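Local coordinates for protein cleavage stimulation factor 77 (Encephalitozoon cuniculi, PDB 2UY1) that probably binds mRNA as a nuclear factor of the Suppressor of forked family, built from TPR-like helical repeats, at residues Glu284-Val296 and Leu312-Cys325. Sequence-based numbering, arbitrary orientation.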
ATOM      1  N   GLU B 284       9.209  10.029 -22.359  1.00 29.96           N
ATOM      2  CA  GLU B 284       8.471  10.613 -23.480  1.00 29.55           C
ATOM      3  C   GLU B 284       8.363   9.620 -24.625  1.00 27.41           C
ATOM      4  O   GLU B 284       7.270   9.321 -25.104  1.00 26.10           O
ATOM      5  CB  GLU B 284       9.298  11.780 -23.948  1.00 29.58           C
ATOM      6  CG  GLU B 284      10.056  12.406 -22.814  1.00 32.66           C
ATOM      7  CD  GLU B 284       9.166  13.275 -22.029  1.00 35.37           C
ATOM      8  OE1 GLU B 284       8.157  13.707 -22.641  1.00 38.74           O
ATOM      9  OE2 GLU B 284       9.450  13.528 -20.838  1.00 32.75           O
ATOM     10  N   LEU B 285       9.508   9.077 -25.009  1.00 25.81           N
ATOM     11  CA  LEU B 285       9.595   8.195 -26.159  1.00 25.56           C
ATOM     12  C   LEU B 285       8.813   6.901 -25.956  1.00 25.60           C
ATOM     13  O   LEU B 285       8.137   6.441 -26.890  1.00 25.88           O
ATOM     14  CB  LEU B 285      11.071   7.979 -26.611  1.00 25.86           C
ATOM     15  CG  LEU B 285      11.824   9.299 -27.042  1.00 25.66           C
ATOM     16  CD1 LEU B 285      13.363   9.085 -27.115  1.00 26.18           C
ATOM     17  CD2 LEU B 285      11.294   9.930 -28.354  1.00 27.31           C
ATOM     18  N   ASP B 286       8.893   6.317 -24.759  1.00 24.51           N
ATOM     19  CA  ASP B 286       8.096   5.134 -24.434  1.00 25.17           C
ATOM     20  C   ASP B 286       6.637   5.535 -24.343  1.00 24.79           C
ATOM     21  O   ASP B 286       5.826   4.824 -24.857  1.00 24.74           O
ATOM     22  CB  ASP B 286       8.532   4.480 -23.131  1.00 25.73           C
ATOM     23  CG  ASP B 286       9.837   3.666 -23.263  1.00 27.38           C
ATOM     24  OD1 ASP B 286      10.195   3.204 -24.383  1.00 24.23           O
ATOM     25  OD2 ASP B 286      10.482   3.461 -22.199  1.00 30.62           O
ATOM     26  N   LEU B 287       6.302   6.673 -23.704  1.00 25.81           N
ATOM     27  CA  LEU B 287       4.891   7.081 -23.681  1.00 26.39           C
ATOM     28  C   LEU B 287       4.316   7.452 -25.048  1.00 25.64           C
ATOM     29  O   LEU B 287       3.103   7.316 -25.269  1.00 26.20           O
ATOM     30  CB  LEU B 287       4.589   8.151 -22.634  1.00 27.22           C
ATOM     31  CG  LEU B 287       3.203   8.082 -21.948  1.00 27.40           C
ATOM     32  CD1 LEU B 287       2.779   6.714 -21.340  1.00 27.33           C
ATOM     33  CD2 LEU B 287       3.156   9.126 -20.901  1.00 28.41           C
ATOM     34  N   LEU B 288       5.172   7.883 -25.982  1.00 24.93           N
ATOM     35  CA  LEU B 288       4.722   8.147 -27.344  1.00 25.17           C
ATOM     36  C   LEU B 288       4.397   6.852 -28.070  1.00 24.64           C
ATOM     37  O   LEU B 288       3.377   6.761 -28.746  1.00 24.14           O
ATOM     38  CB  LEU B 288       5.807   8.900 -28.152  1.00 26.64           C
ATOM     39  CG  LEU B 288       5.959  10.366 -27.821  1.00 25.87           C
ATOM     40  CD1 LEU B 288       7.257  10.847 -28.460  1.00 29.21           C
ATOM     41  CD2 LEU B 288       4.714  11.080 -28.302  1.00 28.29           C
ATOM     42  N   ARG B 289       5.273   5.861 -27.924  1.00 23.99           N
ATOM     43  CA  ARG B 289       5.093   4.566 -28.550  1.00 24.27           C
ATOM     44  C   ARG B 289       3.834   3.869 -28.131  1.00 23.30           C
ATOM     45  O   ARG B 289       3.058   3.392 -28.959  1.00 23.98           O
ATOM     46  CB  ARG B 289       6.270   3.670 -28.212  1.00 24.70           C
ATOM     47  CG  ARG B 289       7.522   4.034 -28.954  1.00 28.73           C
ATOM     48  CD  ARG B 289       8.689   3.216 -28.445  1.00 35.32           C
ATOM     49  NE  ARG B 289       9.827   4.052 -28.073  1.00 40.97           N
ATOM     50  CZ  ARG B 289      11.057   3.949 -28.575  1.00 44.86           C
ATOM     51  NH1 ARG B 289      11.334   3.042 -29.500  1.00 45.44           N
ATOM     52  NH2 ARG B 289      12.019   4.766 -28.150  1.00 45.85           N
ATOM     53  N   ILE B 290       3.627   3.812 -26.818  1.00 22.80           N
ATOM     54  CA  ILE B 290       2.443   3.252 -26.249  1.00 22.17           C
ATOM     55  C   ILE B 290       1.188   3.974 -26.818  1.00 21.64           C
ATOM     56  O   ILE B 290       0.251   3.334 -27.272  1.00 21.77           O
ATOM     57  CB  ILE B 290       2.546   3.308 -24.667  1.00 21.33           C
ATOM     58  CG1 ILE B 290       3.354   2.111 -24.170  1.00 21.54           C
ATOM     59  CG2 ILE B 290       1.113   3.412 -24.021  1.00 21.54           C
ATOM     60  CD1 ILE B 290       3.900   2.316 -22.718  1.00 23.72           C
ATOM     61  N   ASN B 291       1.204   5.306 -26.822  1.00 21.56           N
ATOM     62  CA  ASN B 291       0.062   6.081 -27.271  1.00 21.60           C
ATOM     63  C   ASN B 291      -0.207   6.037 -28.773  1.00 21.75           C
ATOM     64  O   ASN B 291      -1.368   6.076 -29.219  1.00 20.51           O
ATOM     65  CB  ASN B 291       0.066   7.484 -26.650  1.00 22.20           C
ATOM     66  CG  ASN B 291      -0.581   7.469 -25.204  1.00 20.97           C
ATOM     67  OD1 ASN B 291      -1.772   7.247 -25.053  1.00 22.87           O
ATOM     68  ND2 ASN B 291       0.230   7.639 -24.197  1.00 19.48           N
ATOM     69  N   HIS B 292       0.874   5.787 -29.505  1.00 21.70           N
ATOM     70  CA  HIS B 292       0.878   5.641 -30.942  1.00 23.03           C
ATOM     71  C   HIS B 292       0.321   4.291 -31.236  1.00 22.56           C
ATOM     72  O   HIS B 292      -0.603   4.189 -32.032  1.00 24.34           O
ATOM     73  CB  HIS B 292       2.311   5.812 -31.490  1.00 23.60           C
ATOM     74  CG  HIS B 292       2.418   5.751 -32.990  1.00 24.63           C
ATOM     75  ND1 HIS B 292       3.509   5.678 -33.789  1.00 25.52           N
ATOM     76  CD2 HIS B 292       1.326   5.826 -33.832  1.00 24.65           C
ATOM     77  CE1 HIS B 292       3.058   5.703 -35.091  1.00 27.79           C
ATOM     78  NE2 HIS B 292       1.741   5.788 -35.090  1.00 28.71           N
ATOM     79  N   LEU B 293       0.786   3.252 -30.526  1.00 23.67           N
ATOM     80  CA  LEU B 293       0.175   1.916 -30.648  1.00 23.84           C
ATOM     81  C   LEU B 293      -1.317   1.929 -30.389  1.00 23.88           C
ATOM     82  O   LEU B 293      -2.067   1.241 -31.107  1.00 24.85           O
ATOM     83  CB  LEU B 293       0.846   0.845 -29.724  1.00 23.16           C
ATOM     84  CG  LEU B 293       2.245   0.363 -30.147  1.00 24.24           C
ATOM     85  CD1 LEU B 293       2.922  -0.332 -28.964  1.00 19.85           C
ATOM     86  CD2 LEU B 293       2.201  -0.565 -31.327  1.00 19.55           C
ATOM     87  N   ASN B 294      -1.743   2.671 -29.344  1.00 24.74           N
ATOM     88  CA  ASN B 294      -3.167   2.797 -28.975  1.00 24.74           C
ATOM     89  C   ASN B 294      -3.983   3.409 -30.074  1.00 25.29           C
ATOM     90  O   ASN B 294      -5.116   2.945 -30.365  1.00 25.29           O
ATOM     91  CB  ASN B 294      -3.399   3.676 -27.729  1.00 25.42           C
ATOM     92  CG  ASN B 294      -4.893   3.849 -27.400  1.00 24.10           C
ATOM     93  OD1 ASN B 294      -5.576   2.896 -27.051  1.00 26.60           O
ATOM     94  ND2 ASN B 294      -5.391   5.061 -27.506  1.00 26.85           N
ATOM     95  N   TYR B 295      -3.419   4.469 -30.652  1.00 26.11           N
ATOM     96  CA  TYR B 295      -3.990   5.146 -31.840  1.00 25.89           C
ATOM     97  C   TYR B 295      -4.256   4.134 -32.961  1.00 26.19           C
ATOM     98  O   TYR B 295      -5.374   4.057 -33.514  1.00 25.36           O
ATOM     99  CB  TYR B 295      -3.069   6.288 -32.341  1.00 27.30           C
ATOM    100  CG  TYR B 295      -3.513   6.871 -33.696  1.00 28.29           C
ATOM    101  CD1 TYR B 295      -4.266   8.054 -33.763  1.00 30.57           C
ATOM    102  CD2 TYR B 295      -3.265   6.188 -34.904  1.00 25.44           C
ATOM    103  CE1 TYR B 295      -4.689   8.580 -35.019  1.00 29.19           C
ATOM    104  CE2 TYR B 295      -3.780   6.684 -36.145  1.00 23.21           C
ATOM    105  CZ  TYR B 295      -4.448   7.877 -36.189  1.00 27.09           C
ATOM    106  OH  TYR B 295      -4.894   8.391 -37.422  1.00 27.36           O
ATOM    107  N   VAL B 296      -3.232   3.357 -33.286  1.00 25.29           N
ATOM    108  CA  VAL B 296      -3.311   2.393 -34.356  1.00 24.38           C
ATOM    109  C   VAL B 296      -4.278   1.269 -34.066  1.00 24.75           C
ATOM    110  O   VAL B 296      -5.010   0.882 -34.949  1.00 25.23           O
ATOM    111  CB  VAL B 296      -1.924   1.879 -34.799  1.00 24.71           C
ATOM    112  CG1 VAL B 296      -2.063   0.754 -35.832  1.00 25.32           C
ATOM    113  CG2 VAL B 296      -1.120   3.001 -35.384  1.00 23.26           C
ATOM    114  N   LEU B 312       8.728  -0.734 -34.595  1.00 40.72           N
ATOM    115  CA  LEU B 312       9.320   0.030 -33.493  1.00 42.34           C
ATOM    116  C   LEU B 312      10.639  -0.535 -33.011  1.00 43.65           C
ATOM    117  O   LEU B 312      11.318   0.098 -32.197  1.00 43.96           O
ATOM    118  CB  LEU B 312       8.370   0.082 -32.293  1.00 42.19           C
ATOM    119  CG  LEU B 312       7.111   0.966 -32.325  1.00 42.10           C
ATOM    120  CD1 LEU B 312       6.349   0.775 -31.053  1.00 42.89           C
ATOM    121  CD2 LEU B 312       7.434   2.466 -32.561  1.00 41.96           C
ATOM    122  N   GLY B 313      11.014  -1.674 -33.587  1.00 44.41           N
ATOM    123  CA  GLY B 313      11.869  -2.679 -32.973  1.00 46.95           C
ATOM    124  C   GLY B 313      13.352  -2.458 -33.004  1.00 47.97           C
ATOM    125  O   GLY B 313      14.048  -2.872 -32.072  1.00 48.18           O
ATOM    126  N   ASN B 314      13.852  -1.816 -34.061  1.00 49.80           N
ATOM    127  CA  ASN B 314      15.281  -1.429 -34.094  1.00 50.19           C
ATOM    128  C   ASN B 314      15.562  -0.080 -33.372  1.00 50.33           C
ATOM    129  O   ASN B 314      16.572   0.587 -33.630  1.00 50.60           O
ATOM    130  CB  ASN B 314      15.867  -1.492 -35.521  1.00 50.84           C
ATOM    131  CG  ASN B 314      17.423  -1.335 -35.560  1.00 52.06           C
ATOM    132  OD1 ASN B 314      18.116  -1.370 -34.516  1.00 55.31           O
ATOM    133  ND2 ASN B 314      17.967  -1.156 -36.783  1.00 54.38           N
ATOM    134  N   GLU B 315      14.647   0.317 -32.480  1.00 49.73           N
ATOM    135  CA  GLU B 315      14.957   1.300 -31.422  1.00 49.82           C
ATOM    136  C   GLU B 315      14.762   0.686 -30.028  1.00 47.25           C
ATOM    137  O   GLU B 315      13.911  -0.172 -29.860  1.00 47.15           O
ATOM    138  CB  GLU B 315      14.122   2.579 -31.573  1.00 49.88           C
ATOM    139  CG  GLU B 315      14.487   3.376 -32.849  1.00 53.12           C
ATOM    140  CD  GLU B 315      13.931   4.805 -32.867  1.00 53.84           C
ATOM    141  OE1 GLU B 315      12.711   5.002 -32.560  1.00 59.66           O
ATOM    142  OE2 GLU B 315      14.722   5.741 -33.209  1.00 59.41           O
ATOM    143  N   GLY B 316      15.566   1.109 -29.048  1.00 45.20           N
ATOM    144  CA  GLY B 316      15.378   0.720 -27.640  1.00 42.55           C
ATOM    145  C   GLY B 316      14.011   1.134 -27.065  1.00 40.38           C
ATOM    146  O   GLY B 316      13.880   2.203 -26.428  1.00 40.91           O
ATOM    147  N   VAL B 317      12.989   0.309 -27.298  1.00 36.61           N
ATOM    148  CA  VAL B 317      11.690   0.572 -26.708  1.00 34.09           C
ATOM    149  C   VAL B 317      11.792   0.055 -25.287  1.00 31.58           C
ATOM    150  O   VAL B 317      12.332  -1.029 -25.073  1.00 30.97           O
ATOM    151  CB  VAL B 317      10.455  -0.036 -27.519  1.00 34.88           C
ATOM    152  CG1 VAL B 317      10.673   0.095 -29.029  1.00 35.06           C
ATOM    153  CG2 VAL B 317      10.138  -1.513 -27.153  1.00 32.93           C
ATOM    154  N   GLY B 318      11.305   0.848 -24.334  1.00 29.51           N
ATOM    155  CA  GLY B 318      11.454   0.546 -22.892  1.00 25.57           C
ATOM    156  C   GLY B 318      10.685  -0.681 -22.436  1.00 24.38           C
ATOM    157  O   GLY B 318       9.883  -1.250 -23.199  1.00 22.94           O
ATOM    158  N   PRO B 319      10.887  -1.066 -21.163  1.00 22.87           N
ATOM    159  CA  PRO B 319      10.133  -2.140 -20.489  1.00 21.89           C
ATOM    160  C   PRO B 319       8.613  -1.953 -20.573  1.00 19.12           C
ATOM    161  O   PRO B 319       7.888  -2.903 -20.842  1.00 19.10           O
ATOM    162  CB  PRO B 319      10.604  -2.030 -19.025  1.00 21.94           C
ATOM    163  CG  PRO B 319      11.966  -1.424 -19.125  1.00 24.04           C
ATOM    164  CD  PRO B 319      11.852  -0.417 -20.249  1.00 22.69           C
ATOM    165  N   HIS B 320       8.121  -0.743 -20.376  1.00 18.62           N
ATOM    166  CA  HIS B 320       6.675  -0.498 -20.360  1.00 17.59           C
ATOM    167  C   HIS B 320       5.949  -0.873 -21.642  1.00 18.42           C
ATOM    168  O   HIS B 320       4.756  -1.128 -21.616  1.00 17.69           O
ATOM    169  CB  HIS B 320       6.420   1.000 -20.140  1.00 19.61           C
ATOM    170  CG  HIS B 320       6.722   1.463 -18.754  1.00 18.99           C
ATOM    171  ND1 HIS B 320       7.862   1.933 -18.195  1.00 24.53           N
ATOM    172  CD2 HIS B 320       5.782   1.436 -17.748  1.00 21.58           C
ATOM    173  CE1 HIS B 320       7.586   2.204 -16.877  1.00 19.44           C
ATOM    174  NE2 HIS B 320       6.318   1.914 -16.637  1.00 20.21           N
ATOM    175  N   VAL B 321       6.642  -0.781 -22.777  1.00 17.27           N
ATOM    176  CA  VAL B 321       6.000  -0.864 -24.087  1.00 18.39           C
ATOM    177  C   VAL B 321       5.711  -2.325 -24.323  1.00 17.94           C
ATOM    178  O   VAL B 321       4.689  -2.660 -24.855  1.00 17.74           O
ATOM    179  CB  VAL B 321       6.921  -0.227 -25.245  1.00 17.79           C
ATOM    180  CG1 VAL B 321       6.332  -0.471 -26.688  1.00 18.74           C
ATOM    181  CG2 VAL B 321       7.053   1.229 -25.019  1.00 17.50           C
ATOM    182  N   PHE B 322       6.587  -3.178 -23.810  1.00 19.00           N
ATOM    183  CA  PHE B 322       6.391  -4.627 -23.870  1.00 20.04           C
ATOM    184  C   PHE B 322       5.257  -5.068 -22.967  1.00 20.46           C
ATOM    185  O   PHE B 322       4.522  -5.943 -23.336  1.00 21.78           O
ATOM    186  CB  PHE B 322       7.650  -5.361 -23.393  1.00 21.33           C
ATOM    187  CG  PHE B 322       8.857  -5.223 -24.311  1.00 21.98           C
ATOM    188  CD1 PHE B 322       9.032  -6.084 -25.381  1.00 25.67           C
ATOM    189  CD2 PHE B 322       9.816  -4.236 -24.073  1.00 25.52           C
ATOM    190  CE1 PHE B 322      10.158  -5.979 -26.217  1.00 23.71           C
ATOM    191  CE2 PHE B 322      10.957  -4.122 -24.896  1.00 26.38           C
ATOM    192  CZ  PHE B 322      11.132  -5.019 -25.957  1.00 24.77           C
ATOM    193  N   ILE B 323       5.211  -4.552 -21.731  1.00 18.82           N
ATOM    194  CA  ILE B 323       4.166  -4.849 -20.758  1.00 17.69           C
ATOM    195  C   ILE B 323       2.817  -4.349 -21.265  1.00 17.66           C
ATOM    196  O   ILE B 323       1.805  -5.033 -21.158  1.00 14.80           O
ATOM    197  CB  ILE B 323       4.453  -4.159 -19.392  1.00 16.99           C
ATOM    198  CG1 ILE B 323       5.823  -4.543 -18.801  1.00 17.58           C
ATOM    199  CG2 ILE B 323       3.287  -4.333 -18.395  1.00 17.68           C
ATOM    200  CD1 ILE B 323       6.169  -3.720 -17.498  1.00 18.36           C
ATOM    201  N   TYR B 324       2.792  -3.133 -21.821  1.00 19.09           N
ATOM    202  CA  TYR B 324       1.562  -2.658 -22.448  1.00 19.51           C
ATOM    203  C   TYR B 324       1.073  -3.559 -23.585  1.00 20.49           C
ATOM    204  O   TYR B 324      -0.120  -3.865 -23.666  1.00 20.99           O
ATOM    205  CB  TYR B 324       1.775  -1.239 -22.925  1.00 20.21           C
ATOM    206  CG  TYR B 324       0.755  -0.793 -23.900  1.00 19.48           C
ATOM    207  CD1 TYR B 324      -0.486  -0.280 -23.481  1.00 15.00           C
ATOM    208  CD2 TYR B 324       1.020  -0.897 -25.268  1.00 22.04           C
ATOM    209  CE1 TYR B 324      -1.407   0.092 -24.420  1.00 20.67           C
ATOM    210  CE2 TYR B 324       0.115  -0.530 -26.205  1.00 19.01           C
ATOM    211  CZ  TYR B 324      -1.079  -0.024 -25.798  1.00 22.30           C
ATOM    212  OH  TYR B 324      -1.960   0.353 -26.788  1.00 21.02           O
ATOM    213  N   CYS B 325       1.968  -3.985 -24.479  1.00 21.38           N
ATOM    214  CA  CYS B 325       1.554  -4.863 -25.623  1.00 22.03           C
ATOM    215  C   CYS B 325       1.083  -6.217 -25.178  1.00 20.53           C
ATOM    216  O   CYS B 325       0.245  -6.840 -25.862  1.00 20.90           O
ATOM    217  CB  CYS B 325       2.693  -5.099 -26.629  1.00 21.56           C
ATOM    218  SG  CYS B 325       3.042  -3.610 -27.616  1.00 31.39           S
TER
HETATM  219  O   HOH W   1       9.752   1.853 -20.125  1.00 22.62           O
HETATM  220  O   HOH W   2      -4.713   0.840 -25.721  1.00 28.35           O
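The carboxylate of Asp286 is gripped at both oxygens where helix 284-296 meets the loop leading into helix 319-325. Gly318 N donates to Asp286 OD1 at 2.6 Å, on the syn side but 31° out of the carboxylate plane. A water donates to Asp286 OD2 and joins it to His320, accepting from His320 N and lying at the ring edge 2.7 Å from His320 ND1. With a bond at each oxygen, the turn of the carboxylate is probably held; His320 NE2, meanwhile, is tied to Asp450.

One helical turn on, Arg289 bends at chi3 and lays its guanidinium against the loop. Val317 CA lies over one face, toward its rim, while Leu312 O and Glu315 CB lie at the edge. Arg289 NE donates to Leu285 O from above the carbonyl plane, and the long salt bridges to Asp286 and Glu315 act through charge alone.

Next to this polar edge the packing is apolar. Val321 is a knob in the hole formed by Asp286, Arg289, Ile290 and Leu293. With CG anti to the backbone N (chi1 164°), Tyr324 brings its ring face against Ile290, whose CG2 makes a CH-pi contact 4.1 Å from the ring centroid. Leu293 CB touches Tyr324 CE2 at 3.8 Å, and Leu293 CD1 reaches Cys325 SG at 3.5 Å. The Tyr324 hydroxyl donates to a second water, 3.0 Å from Tyr324 OH, and that water donates to Asn294 OD1, which also accepts from Lys298.

The axes of segments 284-296 and 319-325 approach to 9.2 Å and run 21° from parallel; the two helices, joined through helix 302-311, pack side by side in an all-helical, TPR-clan array. Helix 302-311 packs Phe305 on Leu293 and Cys325; helix 260-269 lies against Leu288, and helix 354-367 against His320 and Ile323.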